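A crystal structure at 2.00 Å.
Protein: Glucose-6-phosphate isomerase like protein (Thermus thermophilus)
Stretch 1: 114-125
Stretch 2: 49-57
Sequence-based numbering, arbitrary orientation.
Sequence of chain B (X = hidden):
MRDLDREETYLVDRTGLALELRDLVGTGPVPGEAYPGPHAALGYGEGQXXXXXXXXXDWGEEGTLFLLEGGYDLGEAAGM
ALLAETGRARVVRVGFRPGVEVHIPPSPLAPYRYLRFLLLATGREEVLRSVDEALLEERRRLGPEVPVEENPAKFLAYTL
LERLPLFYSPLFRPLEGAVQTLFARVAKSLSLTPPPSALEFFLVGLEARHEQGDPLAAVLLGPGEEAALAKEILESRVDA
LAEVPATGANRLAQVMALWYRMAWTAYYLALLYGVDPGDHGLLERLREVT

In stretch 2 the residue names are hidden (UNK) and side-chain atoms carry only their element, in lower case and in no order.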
# COMPACT_ATOMS: atom_id res chain seq x y z
N TYR B 114 -9.56 -16.88 7.65
CA TYR B 114 -10.62 -15.87 7.70
C TYR B 114 -11.44 -15.94 6.41
O TYR B 114 -12.67 -15.91 6.44
CB TYR B 114 -10.04 -14.45 7.83
CG TYR B 114 -9.64 -14.04 9.24
CD1 TYR B 114 -8.33 -14.24 9.69
CD2 TYR B 114 -10.55 -13.44 10.10
CE1 TYR B 114 -7.95 -13.84 10.98
CE2 TYR B 114 -10.18 -13.04 11.39
CZ TYR B 114 -8.88 -13.24 11.82
OH TYR B 114 -8.52 -12.84 13.09
N LEU B 115 -10.74 -16.02 5.27
CA LEU B 115 -11.42 -16.09 3.97
C LEU B 115 -12.32 -17.31 3.87
O LEU B 115 -13.46 -17.22 3.40
CB LEU B 115 -10.39 -16.11 2.83
CG LEU B 115 -11.00 -16.24 1.42
CD1 LEU B 115 -11.91 -15.06 1.12
CD2 LEU B 115 -9.90 -16.33 0.41
N ARG B 116 -11.80 -18.46 4.29
CA ARG B 116 -12.55 -19.71 4.26
C ARG B 116 -13.86 -19.55 5.04
O ARG B 116 -14.92 -19.97 4.59
CB ARG B 116 -11.71 -20.84 4.86
CG ARG B 116 -12.44 -22.18 5.03
CD ARG B 116 -11.42 -23.32 5.16
NE ARG B 116 -12.04 -24.61 5.43
CZ ARG B 116 -12.40 -25.03 6.64
NH1 ARG B 116 -12.96 -26.23 6.81
NH2 ARG B 116 -12.21 -24.24 7.70
N PHE B 117 -13.78 -18.92 6.20
CA PHE B 117 -14.97 -18.70 7.02
C PHE B 117 -15.97 -17.83 6.28
O PHE B 117 -17.16 -18.16 6.22
CB PHE B 117 -14.59 -18.06 8.36
CG PHE B 117 -15.77 -17.78 9.24
CD1 PHE B 117 -16.39 -16.53 9.23
CD2 PHE B 117 -16.28 -18.76 10.09
CE1 PHE B 117 -17.50 -16.26 10.04
CE2 PHE B 117 -17.39 -18.51 10.90
CZ PHE B 117 -18.00 -17.26 10.88
N LEU B 118 -15.51 -16.72 5.71
CA LEU B 118 -16.39 -15.81 4.98
C LEU B 118 -17.06 -16.47 3.78
O LEU B 118 -18.25 -16.28 3.55
CB LEU B 118 -15.63 -14.56 4.50
CG LEU B 118 -15.27 -13.51 5.54
CD1 LEU B 118 -14.65 -12.29 4.86
CD2 LEU B 118 -16.52 -13.09 6.30
N LEU B 119 -16.31 -17.25 3.02
CA LEU B 119 -16.89 -17.92 1.86
C LEU B 119 -17.97 -18.91 2.30
O LEU B 119 -19.03 -18.99 1.69
CB LEU B 119 -15.81 -18.64 1.04
CG LEU B 119 -14.74 -17.74 0.41
CD1 LEU B 119 -13.82 -18.58 -0.47
CD2 LEU B 119 -15.40 -16.65 -0.43
N LEU B 120 -17.69 -19.66 3.37
CA LEU B 120 -18.65 -20.63 3.88
C LEU B 120 -19.84 -19.95 4.54
O LEU B 120 -20.94 -20.52 4.60
CB LEU B 120 -17.97 -21.56 4.89
CG LEU B 120 -16.95 -22.56 4.35
CD1 LEU B 120 -16.27 -23.27 5.50
CD2 LEU B 120 -17.65 -23.57 3.45
N ALA B 121 -19.63 -18.74 5.04
CA ALA B 121 -20.69 -17.99 5.71
C ALA B 121 -21.59 -17.26 4.71
O ALA B 121 -22.71 -16.89 5.04
CB ALA B 121 -20.08 -16.98 6.67
N THR B 122 -21.10 -17.07 3.49
CA THR B 122 -21.87 -16.36 2.48
C THR B 122 -22.31 -17.23 1.30
O THR B 122 -22.56 -16.72 0.21
CB THR B 122 -21.06 -15.15 1.94
OG1 THR B 122 -19.80 -15.61 1.43
CG2 THR B 122 -20.82 -14.13 3.04
N GLY B 123 -22.40 -18.53 1.53
CA GLY B 123 -22.84 -19.44 0.48
C GLY B 123 -21.92 -19.64 -0.71
O GLY B 123 -22.38 -19.99 -1.80
N ARG B 124 -20.62 -19.43 -0.52
CA ARG B 124 -19.69 -19.62 -1.62
C ARG B 124 -18.79 -20.83 -1.45
O ARG B 124 -17.56 -20.75 -1.60
CB ARG B 124 -18.84 -18.35 -1.80
CG ARG B 124 -19.63 -17.18 -2.35
CD ARG B 124 -18.73 -16.25 -3.15
NE ARG B 124 -18.19 -15.17 -2.34
CZ ARG B 124 -17.24 -14.34 -2.76
NH1 ARG B 124 -16.81 -13.38 -1.96
NH2 ARG B 124 -16.71 -14.48 -3.97
N GLU B 125 -19.39 -21.98 -1.16
CA GLU B 125 -18.65 -23.22 -0.96
C GLU B 125 -17.86 -23.63 -2.21
O GLU B 125 -16.75 -24.14 -2.10
CB GLU B 125 -19.59 -24.36 -0.58
CG GLU B 125 -20.39 -24.14 0.70
CD GLU B 125 -21.55 -23.17 0.52
OE1 GLU B 125 -22.20 -22.84 1.54
OE2 GLU B 125 -21.82 -22.73 -0.62
N UNK B 49 -6.99 -8.56 4.61
CA UNK B 49 -6.83 -9.08 3.25
C UNK B 49 -8.04 -9.93 2.85
O UNK B 49 -8.58 -9.78 1.75
c UNK B 49 -5.08 -9.41 0.73
c UNK B 49 -4.91 -11.68 1.50
c UNK B 49 -5.18 -10.34 1.77
c UNK B 49 -4.55 -12.10 0.22
c UNK B 49 -5.54 -9.90 3.16
c UNK B 49 -4.44 -11.16 -0.80
c UNK B 49 -4.71 -9.82 -0.55
N UNK B 50 -8.46 -10.81 3.75
CA UNK B 50 -9.59 -11.70 3.50
C UNK B 50 -10.88 -10.91 3.28
O UNK B 50 -11.68 -11.25 2.41
c UNK B 50 -9.75 -12.68 4.67
N UNK B 51 -11.07 -9.87 4.07
CA UNK B 51 -12.26 -9.03 3.95
C UNK B 51 -12.31 -8.43 2.54
O UNK B 51 -13.35 -8.43 1.89
c UNK B 51 -12.24 -7.92 4.99
N UNK B 52 -11.17 -7.93 2.07
CA UNK B 52 -11.10 -7.34 0.74
C UNK B 52 -11.29 -8.37 -0.37
O UNK B 52 -12.00 -8.11 -1.34
c UNK B 52 -9.65 -5.21 1.18
c UNK B 52 -10.60 -4.27 0.45
c UNK B 52 -9.98 -5.25 2.67
c UNK B 52 -9.76 -6.61 0.55
N UNK B 53 -10.68 -9.54 -0.21
CA UNK B 53 -10.79 -10.61 -1.19
C UNK B 53 -12.23 -11.07 -1.40
O UNK B 53 -12.61 -11.41 -2.51
c UNK B 53 -7.75 -10.80 -0.83
c UNK B 53 -9.98 -11.83 -0.77
c UNK B 53 -8.57 -11.97 -1.33
c UNK B 53 -8.60 -12.00 -2.85
N UNK B 54 -13.00 -11.09 -0.32
CA UNK B 54 -14.39 -11.51 -0.38
C UNK B 54 -15.21 -10.61 -1.29
O UNK B 54 -16.20 -11.03 -1.88
o UNK B 54 -15.24 -10.17 1.44
c UNK B 54 -15.01 -11.50 1.02
N UNK B 55 -14.80 -9.35 -1.41
CA UNK B 55 -15.52 -8.42 -2.25
C UNK B 55 -16.78 -7.89 -1.58
O UNK B 55 -17.50 -7.06 -2.14
N UNK B 56 -17.06 -8.37 -0.37
CA UNK B 56 -18.23 -7.93 0.38
C UNK B 56 -18.13 -6.45 0.72
O UNK B 56 -17.04 -5.89 0.83
c UNK B 56 -18.67 -10.21 1.67
c UNK B 56 -20.09 -10.41 1.15
c UNK B 56 -18.34 -8.72 1.70
c UNK B 56 -18.54 -10.78 3.07
N UNK B 57 -19.28 -5.77 0.87
CA UNK B 57 -19.22 -4.35 1.20
C UNK B 57 -18.61 -4.21 2.60
O UNK B 57 -18.66 -5.15 3.39
c UNK B 57 -20.68 -6.20 0.69
c UNK B 57 -21.43 -5.16 1.48
c UNK B 57 -20.68 -3.91 1.15

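Position 49 carries seven side-chain carbons, one leading into a flat ring of six with no hetero atom. The ring does not reach stretch 1 and touches nothing there. A six-membered all-carbon ring without a hydroxyl is Phe49.

Position 50 has a single side-chain carbon, which points toward stretch 1 and lies 3.6 Å from CB of Tyr114 and 3.5 Å from the backbone N of Leu115. One carbon and nothing more makes it Ala50. Its CA is 4.8 Å from CA of Leu115, so the small methyl sits where the two backbones come close.

Position 51 also has one carbon, but it points away from stretch 1; the contact here comes through the backbone, with CA 4.1 Å from CD1 of Leu118. This is Ala51.

At position 52 four carbons fork at the second, the pattern of leucine, and the side chain points away without contact: Leu52.

Position 53 repeats the four-carbon fork. Its CB starts toward stretch 1 and lies 4.2 Å from CD1 of Leu115, whereas its end leads away. The branching identifies Leu53.

Position 54 has one carbon and one oxygen. The CB packs 3.9 Å from CD1 of Leu118, and the oxygen lies 2.6 Å from the backbone O of Ala51. A lone hydroxymethyl group is Ser54, whose OG donates to that carbonyl of the preceding turn.

Position 55 has no side-chain atoms and a phi of 78°, a value that favours glycine: Gly55, the residue at which the chain leaves helical geometry.

Position 56 again shows four carbons forked at the second. One terminal carbon lies 4.1 Å from CG2 of Thr122 and 4.5 Å from CD2 of Leu118. The fork at the second carbon makes this Leu56. Its backbone N donates to OG of Ser54 at 3.1 Å, tying the turn together.

Position 57 has three carbons that close a ring onto the backbone N, which defines Pro57; it lies beyond reach of stretch 1.

The two helices run in broadly the same direction, their axes 36° apart and 8.9 Å at closest approach. Ala50 packs against Tyr114 and Leu115 at one end of the contact, and Leu118 follows the chain from Ala50 to Leu56. Beyond the helix of stretch 1, Arg124 reaches back: its NH1 donates to the backbone O of Ser54 at 2.4 Å, a very short hydrogen bond with a bent angle of 119°. A largely apolar contact of 405 Å² thus includes one polar link, where the guanidinium edge meets a carbonyl near the turn.

Stretch 2, residues 49-57: FAALLSGLP
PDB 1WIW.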